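PDB 4NG4: phosphoglycerate kinase from Coxiella burnetii, which catalyses the reversible transfer of a phosphoryl group between ATP and 3-phosphoglycerate, a step of glycolysis. Local coordinates for residues G202-V205 with S206-I209; Y238-G241 with K242-C245. All coordinates share one frame; numbering follows the deposited sequence.

Overall arrangement
Contact 1 and contact 2 follow one another along the chain, both in the nucleotide-binding half of the enzyme, with centres about 16 Å apart. Contact 1 is the loop that runs from strand 196-202 to helix 209-216. It reaches the ribose and phosphates of ADP through Ser203, Gly202 and Lys208. Contact 2 is a turn in the loop between helix 227-235 and helix 250-263. It lies further out, and the nearest side-chain atom of Ser243 is about 6 Å from the nearest atom of ADP. The two loops meet where Leu244 CD2 packs against Ser203 O at 3.6 Å. Leu244 also lines the ADP pocket.

Contact 1 (G202-V205 with S206-I209); sequences GSKV and STKI. With ADP (adenosine-5'-diphosphate), chain E.
Lys204 and Val205 meet Thr207, Lys208 and Ile209 where the chain bends into a helix. Gly202, at the start of the bend, has no side chain, and ADP O2A lies directly against its CA. Ser203 turns its hydroxyl to the sugar, and OG donates to the ribose O4' of ADP at 3.1 Å.

At Lys204 the backbone oxygen takes a bond from a side chain. Thr207 OG1 donates to Lys204 O at 3.0 Å, from above the carbonyl plane. Thr207 has chi1 near 50°, which sets OG1 over that oxygen and leaves CG2 to touch Lys204 CD at 3.8 Å. The rest of Lys204 is extended and leads away. Val205 O accepts from Lys208 N at 2.9 Å, closing a turn just ahead of the helix. Val205 CG1 stands anti to its own nitrogen, chi1 166°, and meets Ile209 CD1 at 3.8 Å.

The turn directs the extended chain of Lys208 back to the nucleotide. Its NZ donates to ADP O2A at 2.7 Å and to ADP O3B at 2.8 Å, so one nitrogen links the alpha and beta phosphates. NZ is also hydrogen-bonded to Asn323 OD1 and Gly201 O, which probably fix its position. The loop thus forms part of the ADP pocket, and Lys208 is predicted to bind ATP as well. Ser206 OG is bonded to Glu246, and Val205 packs on Glu246 and Trp249. The whole loop joins strand 196-202, a member of the five-stranded parallel sheet, to helix 209-216, with Lys208 as the N-cap residue of that helix.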
# COMPACT_ATOMS: atom_id res chain seq x y z
N GLY A 202 -7.22 -4.16 12.17
CA GLY A 202 -6.53 -2.97 12.63
C GLY A 202 -7.01 -2.44 13.95
O GLY A 202 -7.95 -2.98 14.55
N SER A 203 -6.39 -1.35 14.37
CA SER A 203 -6.62 -0.80 15.68
C SER A 203 -7.95 -0.05 15.73
O SER A 203 -8.58 0.02 16.78
CB SER A 203 -5.46 0.13 16.07
OG SER A 203 -4.25 -0.21 15.36
N LYS A 204 -8.36 0.49 14.58
CA LYS A 204 -9.38 1.53 14.55
C LYS A 204 -10.30 1.38 13.37
O LYS A 204 -9.82 1.25 12.23
CB LYS A 204 -8.71 2.91 14.41
CG LYS A 204 -7.86 3.35 15.58
CD LYS A 204 -7.05 4.59 15.23
CE LYS A 204 -6.15 4.99 16.38
NZ LYS A 204 -5.14 5.96 15.95
N VAL A 205 -11.61 1.44 13.63
CA VAL A 205 -12.66 1.62 12.60
C VAL A 205 -12.44 2.89 11.81
O VAL A 205 -12.57 2.91 10.59
CB VAL A 205 -14.08 1.76 13.24
CG1 VAL A 205 -15.11 2.28 12.22
CG2 VAL A 205 -14.52 0.46 13.83
N SER A 206 -12.10 3.95 12.55
CA SER A 206 -12.05 5.32 12.04
C SER A 206 -10.98 5.55 10.99
O SER A 206 -11.04 6.53 10.28
CB SER A 206 -11.79 6.27 13.20
OG SER A 206 -10.54 6.00 13.80
N THR A 207 -10.00 4.67 10.91
CA THR A 207 -8.96 4.80 9.90
C THR A 207 -9.24 3.91 8.71
O THR A 207 -8.52 4.00 7.71
CB THR A 207 -7.61 4.38 10.46
OG1 THR A 207 -7.77 3.11 11.08
CG2 THR A 207 -7.12 5.36 11.49
N LYS A 208 -10.27 3.07 8.79
CA LYS A 208 -10.56 2.11 7.73
C LYS A 208 -12.02 2.05 7.25
O LYS A 208 -12.40 1.17 6.46
CB LYS A 208 -10.05 0.73 8.15
CG LYS A 208 -8.54 0.76 8.35
CD LYS A 208 -7.86 -0.57 8.15
CE LYS A 208 -6.35 -0.34 7.97
NZ LYS A 208 -5.55 -1.58 7.96
N ILE A 209 -12.83 3.01 7.71
CA ILE A 209 -14.24 3.04 7.41
C ILE A 209 -14.50 3.34 5.94
O ILE A 209 -15.46 2.84 5.35
CB ILE A 209 -14.94 4.11 8.27
CG1 ILE A 209 -16.47 3.89 8.27
CG2 ILE A 209 -14.59 5.52 7.78
CD1 ILE A 209 -16.89 2.60 8.92
PB ADP E . -1.90 -2.76 8.86
O1B ADP E . -1.38 -4.16 8.64
O2B ADP E . -0.81 -1.77 9.22
O3B ADP E . -2.86 -2.28 7.80
PA ADP E . -3.49 -1.72 11.01
O1A ADP E . -2.63 -0.48 10.87
O2A ADP E . -4.94 -1.61 10.61
O3A ADP E . -2.83 -2.94 10.17
O5' ADP E . -3.38 -2.16 12.56
C5' ADP E . -2.76 -3.39 12.98
C4' ADP E . -2.14 -3.23 14.36
O4' ADP E . -3.19 -3.17 15.34
C3' ADP E . -1.23 -4.41 14.72
O3' ADP E . 0.10 -3.96 14.99
C2' ADP E . -1.89 -5.08 15.93
O2' ADP E . -0.96 -5.40 16.96
C1' ADP E . -2.94 -4.09 16.42
N9 ADP E . -4.19 -4.79 16.87
C8 ADP E . -4.99 -5.58 16.11
N7 ADP E . -6.02 -6.06 16.86
C5 ADP E . -5.90 -5.58 18.11
C6 ADP E . -6.64 -5.68 19.39
N6 ADP E . -7.77 -6.43 19.50
N1 ADP E . -6.15 -5.00 20.46
C2 ADP E . -5.03 -4.24 20.40
N3 ADP E . -4.31 -4.11 19.27
C4 ADP E . -4.68 -4.74 18.12

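Contact 2 (Y238-G241 with K242-C245); sequences YSIG and KSLC
Ile240 and Ser243 are the end residues of a type II' beta turn. Ser243 N donates to Ile240 O at 3.0 Å, with an N-H...O angle of 157°. Gly241 and Lys242 form the corner. Gly241 has the positive phi, 58°, that this turn places at its first corner residue. Past the turn the chain runs on in an extended form through Leu244 and Cys245.

The side chain of Ser243 points back across the turn. Its OG also donates to Ile240 O, at 2.6 Å, and approaches in the plane of the carbonyl group. Ser243 OG sits beside its own backbone nitrogen, chi1 -55°, and this brings both donors of the residue to one acceptor. The carbonyl oxygen of Ile240 is thus gripped twice. Ser243 OG in turn accepts from Ile299 N, so this buried hydroxyl is used as both donor and acceptor. Lys242 makes a backbone hydrogen bond with Glu297, a second tie close to strand 298-300. This is a type II' beta turn in which a serine side chain adds a second bond to the carbonyl that closes it. It sits beside strand 298-300, in the loop between helix 227-235 and helix 250-263 of the nucleotide-binding half.

Ile240 lays its long branch along Ser243. Ile240 CG1 is 3.9 Å from Ser243 CB, and Ile240 CD1 is 4.0 Å from the same carbon. Farther along, Ile240 CD1 makes a looser apolar approach to Cys245 CB at 4.4 Å. Ile240 is buried and touches Asn230 and Lys234 of helix 227-235 and Ile299 of strand 298-300. Cys245 also touches Lys234. Between Ser243 and Cys245, Leu244 turns away from the turn and touches ADP and Ser203.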
# COMPACT_ATOMS: atom_id res chain seq x y z
N TYR A 238 -22.81 -6.69 22.41
CA TYR A 238 -22.01 -7.60 23.22
C TYR A 238 -21.21 -6.79 24.23
O TYR A 238 -20.97 -5.60 24.03
CB TYR A 238 -21.06 -8.45 22.36
CG TYR A 238 -21.74 -9.35 21.35
CD1 TYR A 238 -22.30 -10.56 21.71
CD2 TYR A 238 -21.81 -8.98 20.01
CE1 TYR A 238 -22.91 -11.38 20.78
CE2 TYR A 238 -22.41 -9.79 19.06
CZ TYR A 238 -22.96 -10.99 19.44
OH TYR A 238 -23.57 -11.79 18.48
N SER A 239 -20.82 -7.46 25.32
CA SER A 239 -19.89 -6.92 26.31
C SER A 239 -18.47 -7.37 25.97
O SER A 239 -18.24 -8.55 25.69
CB SER A 239 -20.28 -7.42 27.71
OG SER A 239 -21.57 -6.96 28.06
N ILE A 240 -17.51 -6.45 25.99
CA ILE A 240 -16.13 -6.80 25.69
C ILE A 240 -15.09 -6.21 26.65
O ILE A 240 -13.92 -6.10 26.31
CB ILE A 240 -15.78 -6.43 24.22
CG1 ILE A 240 -15.74 -4.92 24.02
CG2 ILE A 240 -16.81 -7.04 23.28
CD1 ILE A 240 -15.58 -4.52 22.59
N GLY A 241 -15.51 -5.88 27.87
CA GLY A 241 -14.58 -5.46 28.93
C GLY A 241 -13.74 -4.25 28.56
O GLY A 241 -14.26 -3.23 28.13
N LYS A 242 -12.43 -4.38 28.69
CA LYS A 242 -11.52 -3.31 28.39
C LYS A 242 -10.91 -3.44 26.99
O LYS A 242 -9.96 -2.75 26.66
CB LYS A 242 -10.43 -3.25 29.47
CG LYS A 242 -11.00 -2.91 30.88
CD LYS A 242 -9.99 -3.06 32.03
CE LYS A 242 -10.70 -2.78 33.38
NZ LYS A 242 -9.91 -3.05 34.61
N SER A 243 -11.48 -4.30 26.15
CA SER A 243 -11.00 -4.45 24.76
C SER A 243 -10.91 -3.12 24.04
O SER A 243 -11.72 -2.23 24.29
CB SER A 243 -11.91 -5.37 23.92
OG SER A 243 -12.07 -6.64 24.53
N LEU A 244 -9.94 -3.01 23.15
CA LEU A 244 -9.77 -1.85 22.30
C LEU A 244 -11.02 -1.67 21.43
O LEU A 244 -11.48 -2.62 20.79
CB LEU A 244 -8.54 -2.01 21.41
CG LEU A 244 -7.96 -0.68 20.90
CD1 LEU A 244 -7.35 0.13 22.06
CD2 LEU A 244 -6.95 -0.92 19.78
N CYS A 245 -11.57 -0.46 21.46
CA CYS A 245 -12.75 -0.10 20.69
C CYS A 245 -12.85 1.41 20.57
O CYS A 245 -12.29 2.16 21.36
CB CYS A 245 -14.03 -0.63 21.36
SG CYS A 245 -14.55 0.30 22.85